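Local coordinates for JamJ (PDB 5DOZ), which is an NADPH-binding enoyl reductase of a polyketide synthase, associated with the formation of a cyclopropane ring, at residues I135-F140 / F275-E280; T141-L146 / K293-C298. All coordinates share one frame; numbering follows the deposited sequence.

Contact 1: I135-F140 / F275-E280; sequences IPIPFF and FDLLEE. With NDP (NADPH dihydro-nicotinamide-adenine-dinucleotide phosphate), chain E.
L277 meets F140 and I137 here, and the nicotinamide end of NADPH joins the same contact. Along 275-280, F275 comes first. F275 O accepts a hydrogen bond from N7N of the NADPH carboxamide, 3.0 Å from N to O. N7N also lies over one face of the F275 ring. The ring itself packs edge-to-face with H144 of helix 136-149.

D276 is the N-cap of helix 277-283. D276 OD1 accepts from E279 N at 3.1 Å, and the N-H arrives from above the carboxylate plane. The bond caps the first turn of the helix. The first backbone N-H of that helix, L277 N, donates to O7N of NADPH at 2.8 Å, nearly straight at 164°.

The L277 side chain then carries the packing. Its CG is anti to the backbone N (chi1 -174°), which sends the two methyls to helix 136-149. L277 CD1 lies 3.8 Å from F140 O. L277 CD2 touches two residues, 4.0 Å from F140 CB and 4.1 Å from I137 CD1. L278 adds a looser touch, its CD2 against I137 CD1. Y288 of helix 287-293 packs on both F140 and L278.

The other branch of I137 turns to the cofactor. I137 CG2 is 3.3 Å from C5N of the nicotinamide, while CD1 stays with the leucines.

No hydrogen bond joins the two protein segments; apolar packing holds them together. Two backbone hydrogen bonds of 275-277 go to NADPH. Backbone O and N read both ends of the carboxamide, one as acceptor and one as donor. This fixes the rotation of the amide, and with I137 against C5N it restricts how the nicotinamide can lie in its pocket.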
loop_
_atom_site.group_PDB
_atom_site.type_symbol
_atom_site.label_atom_id
_atom_site.label_comp_id
_atom_site.label_asym_id
_atom_site.label_seq_id
_atom_site.Cartn_x
_atom_site.Cartn_y
_atom_site.Cartn_z
ATOM N N ILE A 135 2.242 -8.510 0.761
ATOM C CA ILE A 135 1.292 -8.555 -0.363
ATOM C C ILE A 135 0.122 -7.546 -0.335
ATOM O O ILE A 135 -0.056 -6.802 -1.298
ATOM C CB ILE A 135 0.768 -9.994 -0.613
ATOM C CG1 ILE A 135 1.905 -10.881 -1.137
ATOM C CG2 ILE A 135 -0.404 -9.995 -1.592
ATOM C CD1 ILE A 135 1.521 -12.338 -1.327
ATOM N N PRO A 136 -0.673 -7.517 0.757
ATOM C CA PRO A 136 -2.007 -6.891 0.690
ATOM C C PRO A 136 -2.056 -5.455 0.159
ATOM O O PRO A 136 -2.459 -5.249 -0.981
ATOM C CB PRO A 136 -2.504 -6.970 2.137
ATOM C CG PRO A 136 -1.774 -8.135 2.709
ATOM C CD PRO A 136 -0.408 -8.064 2.100
ATOM N N ILE A 137 -1.668 -4.471 0.961
ATOM C CA ILE A 137 -1.748 -3.079 0.511
ATOM C C ILE A 137 -0.991 -2.802 -0.801
ATOM O O ILE A 137 -1.565 -2.207 -1.709
ATOM C CB ILE A 137 -1.350 -2.063 1.611
ATOM C CG1 ILE A 137 -2.311 -2.133 2.807
ATOM C CG2 ILE A 137 -1.288 -0.647 1.050
ATOM C CD1 ILE A 137 -3.786 -2.176 2.462
ATOM N N PRO A 138 0.284 -3.238 -0.916
ATOM C CA PRO A 138 1.006 -2.955 -2.156
ATOM C C PRO A 138 0.328 -3.514 -3.407
ATOM O O PRO A 138 0.053 -2.761 -4.341
ATOM C CB PRO A 138 2.366 -3.640 -1.931
ATOM C CG PRO A 138 2.531 -3.640 -0.454
ATOM C CD PRO A 138 1.147 -3.955 0.044
ATOM N N PHE A 139 0.060 -4.818 -3.418
ATOM C CA PHE A 139 -0.516 -5.471 -4.588
ATOM C C PHE A 139 -1.978 -5.128 -4.861
ATOM O O PHE A 139 -2.357 -4.975 -6.019
ATOM C CB PHE A 139 -0.288 -6.986 -4.548
ATOM C CG PHE A 139 1.069 -7.396 -5.051
ATOM C CD1 PHE A 139 1.293 -7.577 -6.415
ATOM C CD2 PHE A 139 2.126 -7.586 -4.169
ATOM C CE1 PHE A 139 2.546 -7.954 -6.888
ATOM C CE2 PHE A 139 3.378 -7.961 -4.632
ATOM C CZ PHE A 139 3.589 -8.146 -5.994
ATOM N N PHE A 140 -2.794 -5.007 -3.811
ATOM C CA PHE A 140 -4.195 -4.602 -3.989
ATOM C C PHE A 140 -4.319 -3.157 -4.475
ATOM O O PHE A 140 -5.195 -2.860 -5.286
ATOM C CB PHE A 140 -5.016 -4.805 -2.711
ATOM C CG PHE A 140 -5.359 -6.246 -2.415
ATOM C CD1 PHE A 140 -4.369 -7.225 -2.340
ATOM C CD2 PHE A 140 -6.674 -6.618 -2.183
ATOM C CE1 PHE A 140 -4.687 -8.542 -2.055
ATOM C CE2 PHE A 140 -7.005 -7.937 -1.894
ATOM C CZ PHE A 140 -6.009 -8.897 -1.825
ATOM N N PHE A 275 -7.749 7.621 -6.074
ATOM C CA PHE A 275 -8.491 6.655 -5.271
ATOM C C PHE A 275 -7.814 6.365 -3.942
ATOM O O PHE A 275 -6.590 6.381 -3.837
ATOM C CB PHE A 275 -8.741 5.353 -6.051
ATOM C CG PHE A 275 -7.568 4.418 -6.064
ATOM C CD1 PHE A 275 -6.556 4.562 -7.001
ATOM C CD2 PHE A 275 -7.470 3.393 -5.123
ATOM C CE1 PHE A 275 -5.474 3.700 -7.006
ATOM C CE2 PHE A 275 -6.384 2.533 -5.119
ATOM C CZ PHE A 275 -5.387 2.685 -6.068
ATOM N N ASP A 276 -8.644 6.101 -2.936
ATOM C CA ASP A 276 -8.210 5.642 -1.626
ATOM C C ASP A 276 -8.753 4.221 -1.482
ATOM O O ASP A 276 -9.968 4.032 -1.428
ATOM C CB ASP A 276 -8.769 6.582 -0.548
ATOM C CG ASP A 276 -8.546 6.076 0.879
ATOM O OD1 ASP A 276 -8.550 4.847 1.118
ATOM O OD2 ASP A 276 -8.403 6.930 1.781
ATOM N N LEU A 277 -7.856 3.234 -1.438
ATOM C CA LEU A 277 -8.240 1.814 -1.442
ATOM C C LEU A 277 -9.298 1.463 -0.393
ATOM O O LEU A 277 -10.296 0.823 -0.715
ATOM C CB LEU A 277 -7.007 0.903 -1.279
ATOM C CG LEU A 277 -7.187 -0.617 -1.394
ATOM C CD1 LEU A 277 -7.521 -1.038 -2.821
ATOM C CD2 LEU A 277 -5.939 -1.342 -0.906
ATOM N N LEU A 278 -9.082 1.888 0.850
ATOM C CA LEU A 278 -10.013 1.561 1.938
ATOM C C LEU A 278 -11.340 2.301 1.786
ATOM O O LEU A 278 -12.382 1.812 2.231
ATOM C CB LEU A 278 -9.400 1.813 3.327
ATOM C CG LEU A 278 -7.948 1.439 3.684
ATOM C CD1 LEU A 278 -7.834 1.166 5.179
ATOM C CD2 LEU A 278 -7.369 0.272 2.887
ATOM N N GLU A 279 -11.291 3.472 1.152
ATOM C CA GLU A 279 -12.487 4.217 0.761
ATOM C C GLU A 279 -13.275 3.436 -0.298
ATOM O O GLU A 279 -14.508 3.424 -0.273
ATOM C CB GLU A 279 -12.093 5.618 0.264
ATOM C CG GLU A 279 -13.177 6.445 -0.411
ATOM C CD GLU A 279 -12.653 7.769 -0.971
ATOM O OE1 GLU A 279 -11.745 8.378 -0.361
ATOM O OE2 GLU A 279 -13.153 8.215 -2.028
ATOM N N GLU A 280 -12.559 2.773 -1.209
ATOM C CA GLU A 280 -13.184 1.921 -2.231
ATOM C C GLU A 280 -13.826 0.656 -1.651
ATOM O O GLU A 280 -14.848 0.181 -2.155
ATOM C CB GLU A 280 -12.183 1.559 -3.339
ATOM C CG GLU A 280 -11.667 2.746 -4.149
ATOM C CD GLU A 280 -12.777 3.632 -4.706
ATOM O OE1 GLU A 280 -13.897 3.136 -4.957
ATOM O OE2 GLU A 280 -12.527 4.837 -4.903
HETATM P PA NDP E . 6.839 3.775 1.084
HETATM O O1A NDP E . 7.275 4.545 2.315
HETATM O O2A NDP E . 7.246 2.337 0.906
HETATM O O5B NDP E . 7.367 4.558 -0.218
HETATM C C5B NDP E . 7.800 5.912 -0.167
HETATM C C4B NDP E . 8.828 6.085 -1.272
HETATM O O4B NDP E . 8.821 7.449 -1.707
HETATM C C3B NDP E . 10.253 5.785 -0.819
HETATM O O3B NDP E . 10.648 4.443 -1.118
HETATM C C2B NDP E . 11.084 6.733 -1.643
HETATM O O2B NDP E . 11.548 6.032 -2.786
HETATM C C1B NDP E . 10.132 7.811 -2.130
HETATM N N9A NDP E . 10.474 9.129 -1.564
HETATM C C8A NDP E . 10.807 9.390 -0.289
HETATM N N7A NDP E . 11.053 10.709 -0.126
HETATM C C5A NDP E . 10.872 11.307 -1.320
HETATM C C6A NDP E . 10.961 12.683 -1.859
HETATM N N6A NDP E . 11.301 13.718 -1.061
HETATM N N1A NDP E . 10.689 12.871 -3.176
HETATM C C2A NDP E . 10.346 11.855 -3.990
HETATM N N3A NDP E . 10.247 10.584 -3.560
HETATM C C4A NDP E . 10.490 10.258 -2.264
HETATM O O3 NDP E . 5.244 3.934 0.920
HETATM P PN NDP E . 4.270 3.019 0.022
HETATM O O1N NDP E . 4.992 2.530 -1.197
HETATM O O2N NDP E . 3.582 2.030 0.921
HETATM O O5D NDP E . 3.156 4.076 -0.468
HETATM C C5D NDP E . 3.504 5.250 -1.214
HETATM C C4D NDP E . 2.430 6.325 -1.051
HETATM O O4D NDP E . 1.138 5.817 -1.393
HETATM C C3D NDP E . 2.307 6.816 0.378
HETATM O O3D NDP E . 2.071 8.221 0.324
HETATM C C2D NDP E . 1.092 6.091 0.927
HETATM O O2D NDP E . 0.446 6.774 2.012
HETATM C C1D NDP E . 0.219 5.967 -0.308
HETATM N N1N NDP E . -0.679 4.813 -0.250
HETATM C C2N NDP E . -1.961 4.999 -0.593
HETATM C C3N NDP E . -2.814 3.929 -0.836
HETATM C C7N NDP E . -4.161 4.178 -1.453
HETATM O O7N NDP E . -5.091 3.415 -1.249
HETATM N N7N NDP E . -4.316 5.246 -2.231
HETATM C C4N NDP E . -2.439 2.546 -0.344
HETATM C C5N NDP E . -1.000 2.452 -0.109
HETATM C C6N NDP E . -0.197 3.584 0.017
HETATM P P2B NDP E . 12.840 6.524 -3.588
HETATM O O1X NDP E . 13.952 6.533 -2.564
HETATM O O2X NDP E . 12.964 5.469 -4.644
HETATM O O3X NDP E . 12.467 7.886 -4.119
#

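Contact 2: T141-L146 / K293-C298; sequences TAYHGL and KKLIQC. With NDP (NADPH dihydro-nicotinamide-adenine-dinucleotide phosphate), chain E.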
loop_
_atom_site.group_PDB
_atom_site.type_symbol
_atom_site.label_atom_id
_atom_site.label_comp_id
_atom_site.label_asym_id
_atom_site.label_seq_id
_atom_site.Cartn_x
_atom_site.Cartn_y
_atom_site.Cartn_z
ATOM N N THR A 141 -3.451 -2.267 -3.987
ATOM C CA THR A 141 -3.421 -0.881 -4.471
ATOM C C THR A 141 -2.928 -0.832 -5.919
ATOM O O THR A 141 -3.535 -0.173 -6.765
ATOM C CB THR A 141 -2.536 0.031 -3.592
ATOM O OG1 THR A 141 -2.966 -0.056 -2.227
ATOM C CG2 THR A 141 -2.607 1.495 -4.053
ATOM N N ALA A 142 -1.833 -1.540 -6.193
ATOM C CA ALA A 142 -1.264 -1.594 -7.537
ATOM C C ALA A 142 -2.248 -2.202 -8.523
ATOM O O ALA A 142 -2.456 -1.658 -9.609
ATOM C CB ALA A 142 0.050 -2.360 -7.543
ATOM N N TYR A 143 -2.874 -3.314 -8.135
ATOM C CA TYR A 143 -3.847 -3.968 -8.999
ATOM C C TYR A 143 -5.029 -3.057 -9.294
ATOM O O TYR A 143 -5.378 -2.858 -10.463
ATOM C CB TYR A 143 -4.339 -5.309 -8.429
ATOM C CG TYR A 143 -5.298 -6.018 -9.373
ATOM C CD1 TYR A 143 -6.654 -5.657 -9.428
ATOM C CD2 TYR A 143 -4.850 -7.022 -10.231
ATOM C CE1 TYR A 143 -7.533 -6.288 -10.304
ATOM C CE2 TYR A 143 -5.727 -7.661 -11.109
ATOM C CZ TYR A 143 -7.064 -7.287 -11.140
ATOM O OH TYR A 143 -7.938 -7.908 -12.005
ATOM N N HIS A 144 -5.649 -2.512 -8.246
ATOM C CA HIS A 144 -6.825 -1.660 -8.429
ATOM C C HIS A 144 -6.518 -0.465 -9.336
ATOM O O HIS A 144 -7.244 -0.206 -10.300
ATOM C CB HIS A 144 -7.399 -1.195 -7.091
ATOM C CG HIS A 144 -8.723 -0.503 -7.214
ATOM N ND1 HIS A 144 -9.872 -1.157 -7.603
ATOM C CD2 HIS A 144 -9.082 0.784 -6.992
ATOM C CE1 HIS A 144 -10.879 -0.302 -7.624
ATOM N NE2 HIS A 144 -10.425 0.884 -7.258
ATOM N N GLY A 145 -5.438 0.247 -9.026
ATOM C CA GLY A 145 -5.022 1.407 -9.807
ATOM C C GLY A 145 -4.755 1.085 -11.268
ATOM O O GLY A 145 -5.374 1.669 -12.156
ATOM N N LEU A 146 -3.850 0.140 -11.503
ATOM C CA LEU A 146 -3.420 -0.232 -12.856
ATOM C C LEU A 146 -4.465 -0.974 -13.693
ATOM O O LEU A 146 -4.659 -0.643 -14.862
ATOM C CB LEU A 146 -2.139 -1.066 -12.807
ATOM C CG LEU A 146 -0.850 -0.413 -12.308
ATOM C CD1 LEU A 146 0.207 -1.487 -12.087
ATOM C CD2 LEU A 146 -0.365 0.652 -13.285
ATOM N N LYS A 293 -9.115 -12.891 -5.824
ATOM C CA LYS A 293 -9.483 -13.929 -6.786
ATOM C C LYS A 293 -8.722 -13.783 -8.105
ATOM O O LYS A 293 -8.483 -14.768 -8.805
ATOM C CB LYS A 293 -10.982 -13.882 -7.073
ATOM C CG LYS A 293 -11.807 -14.925 -6.338
ATOM C CD LYS A 293 -13.148 -15.131 -7.028
ATOM C CE LYS A 293 -12.972 -15.809 -8.382
ATOM N NZ LYS A 293 -14.150 -15.621 -9.271
ATOM N N LYS A 294 -8.356 -12.549 -8.440
ATOM C CA LYS A 294 -7.648 -12.265 -9.683
ATOM C C LYS A 294 -6.137 -12.249 -9.473
ATOM O O LYS A 294 -5.384 -12.031 -10.423
ATOM C CB LYS A 294 -8.131 -10.942 -10.303
ATOM C CG LYS A 294 -9.650 -10.777 -10.319
ATOM C CD LYS A 294 -10.156 -10.168 -11.618
ATOM C CE LYS A 294 -11.564 -9.600 -11.477
ATOM N NZ LYS A 294 -11.548 -8.257 -10.826
ATOM N N LEU A 295 -5.700 -12.491 -8.236
ATOM C CA LEU A 295 -4.275 -12.436 -7.895
ATOM C C LEU A 295 -3.681 -13.723 -7.339
ATOM O O LEU A 295 -2.506 -14.006 -7.589
ATOM C CB LEU A 295 -3.978 -11.284 -6.922
ATOM C CG LEU A 295 -3.835 -9.851 -7.447
ATOM C CD1 LEU A 295 -3.488 -8.915 -6.297
ATOM C CD2 LEU A 295 -2.792 -9.731 -8.551
ATOM N N ILE A 296 -4.471 -14.491 -6.586
ATOM C CA ILE A 296 -3.946 -15.654 -5.847
ATOM C C ILE A 296 -3.280 -16.706 -6.743
ATOM O O ILE A 296 -2.284 -17.312 -6.348
ATOM C CB ILE A 296 -4.998 -16.320 -4.909
ATOM C CG1 ILE A 296 -4.312 -17.328 -3.965
ATOM C CG2 ILE A 296 -6.125 -16.968 -5.708
ATOM C CD1 ILE A 296 -5.177 -17.889 -2.851
ATOM N N GLN A 297 -3.826 -16.908 -7.939
ATOM C CA GLN A 297 -3.311 -17.919 -8.858
ATOM C C GLN A 297 -1.928 -17.550 -9.396
ATOM O O GLN A 297 -1.102 -18.425 -9.620
ATOM C CB GLN A 297 -4.304 -18.179 -9.996
ATOM C CG GLN A 297 -5.586 -18.867 -9.536
ATOM C CD GLN A 297 -6.784 -18.599 -10.433
ATOM O OE1 GLN A 297 -6.703 -17.845 -11.406
ATOM N NE2 GLN A 297 -7.911 -19.221 -10.105
ATOM N N CYS A 298 -1.683 -16.252 -9.578
ATOM C CA CYS A 298 -0.367 -15.751 -9.975
ATOM C C CYS A 298 0.710 -16.060 -8.916
ATOM O O CYS A 298 1.827 -16.459 -9.258
ATOM C CB CYS A 298 -0.420 -14.244 -10.254
ATOM S SG CYS A 298 -1.891 -13.641 -11.127
HETATM P PA NDP E . 6.839 3.775 1.084
HETATM O O1A NDP E . 7.275 4.545 2.315
HETATM O O2A NDP E . 7.246 2.337 0.906
HETATM O O5B NDP E . 7.367 4.558 -0.218
HETATM C C5B NDP E . 7.800 5.912 -0.167
HETATM C C4B NDP E . 8.828 6.085 -1.272
HETATM O O4B NDP E . 8.821 7.449 -1.707
HETATM C C3B NDP E . 10.253 5.785 -0.819
HETATM O O3B NDP E . 10.648 4.443 -1.118
HETATM C C2B NDP E . 11.084 6.733 -1.643
HETATM O O2B NDP E . 11.548 6.032 -2.786
HETATM C C1B NDP E . 10.132 7.811 -2.130
HETATM N N9A NDP E . 10.474 9.129 -1.564
HETATM C C8A NDP E . 10.807 9.390 -0.289
HETATM N N7A NDP E . 11.053 10.709 -0.126
HETATM C C5A NDP E . 10.872 11.307 -1.320
HETATM C C6A NDP E . 10.961 12.683 -1.859
HETATM N N6A NDP E . 11.301 13.718 -1.061
HETATM N N1A NDP E . 10.689 12.871 -3.176
HETATM C C2A NDP E . 10.346 11.855 -3.990
HETATM N N3A NDP E . 10.247 10.584 -3.560
HETATM C C4A NDP E . 10.490 10.258 -2.264
HETATM O O3 NDP E . 5.244 3.934 0.920
HETATM P PN NDP E . 4.270 3.019 0.022
HETATM O O1N NDP E . 4.992 2.530 -1.197
HETATM O O2N NDP E . 3.582 2.030 0.921
HETATM O O5D NDP E . 3.156 4.076 -0.468
HETATM C C5D NDP E . 3.504 5.250 -1.214
HETATM C C4D NDP E . 2.430 6.325 -1.051
HETATM O O4D NDP E . 1.138 5.817 -1.393
HETATM C C3D NDP E . 2.307 6.816 0.378
HETATM O O3D NDP E . 2.071 8.221 0.324
HETATM C C2D NDP E . 1.092 6.091 0.927
HETATM O O2D NDP E . 0.446 6.774 2.012
HETATM C C1D NDP E . 0.219 5.967 -0.308
HETATM N N1N NDP E . -0.679 4.813 -0.250
HETATM C C2N NDP E . -1.961 4.999 -0.593
HETATM C C3N NDP E . -2.814 3.929 -0.836
HETATM C C7N NDP E . -4.161 4.178 -1.453
HETATM O O7N NDP E . -5.091 3.415 -1.249
HETATM N N7N NDP E . -4.316 5.246 -2.231
HETATM C C4N NDP E . -2.439 2.546 -0.344
HETATM C C5N NDP E . -1.000 2.452 -0.109
HETATM C C6N NDP E . -0.197 3.584 0.017
HETATM P P2B NDP E . 12.840 6.524 -3.588
HETATM O O1X NDP E . 13.952 6.533 -2.564
HETATM O O2X NDP E . 12.964 5.469 -4.644
HETATM O O3X NDP E . 12.467 7.886 -4.119
#
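Y143 reaches from helix 136-149 to K294 and L295, just ahead of helix 296-300. With CG anti to the backbone N (chi1 -177°), the ring extends away from the helix toward 293-298. From CB outward, the first ring atom to touch is CD2. Y143 CD2 lies 3.8 Å from L295 CD2. The two side chains run past each other in opposite directions, and L295 approaches the ring obliquely.

Farther along, the ring passes to K294. Y143 CE2 comes within 4.1 Å of K294 CB, and Y143 CZ is 3.9 Å from that CB. Y143 OH ends against the aliphatic part of the lysine, 3.2 Å from K294 CD and 3.5 Å from K294 CB. K294 crosses the tyrosine at about a right angle. The K294 chain is bent at chi2 and chi4, and K294 NZ stays 3.8 Å from Y143 OH. Y143 and L295 are buried, while K294 is exposed.

Other rings meet Y143 as well, those of Y147 and W178. L295 also packs on F139, one helical turn before Y143.

A different side of the same helix faces the cofactor. T141 OG1 is 3.3 Å from C4N of the nicotinamide and is hydrogen-bonded to I137 O.

One aromatic side chain of helix 136-149 packs on the turn that leads into helix 296-300. The arrangement belongs to an enoyl reductase of the medium-chain dehydrogenase/reductase type, in which a GroES-like domain joins a Rossmann-type domain that binds NADPH.

Overall arrangement
From the N terminus, the first segments of both contacts follow one another, 135-140 and then 141-146, and lie mostly on helix 136-149. The chain next builds the six-stranded parallel sheet, whose last strand, 271-274, leads into 275-280. There contact 1 closes a loop of 134 residues. Helix 287-293 follows, and contact 2 closes the second loop at 293-298. The segments alternate, so the two loops cross and neither nests in the other. Contact 1 ties the helix to the end of the parallel sheet, and contact 2 ties it to the turn between helices 287-293 and 296-300. They meet directly where F275 CZ packs on T141 O, and both touch NADPH.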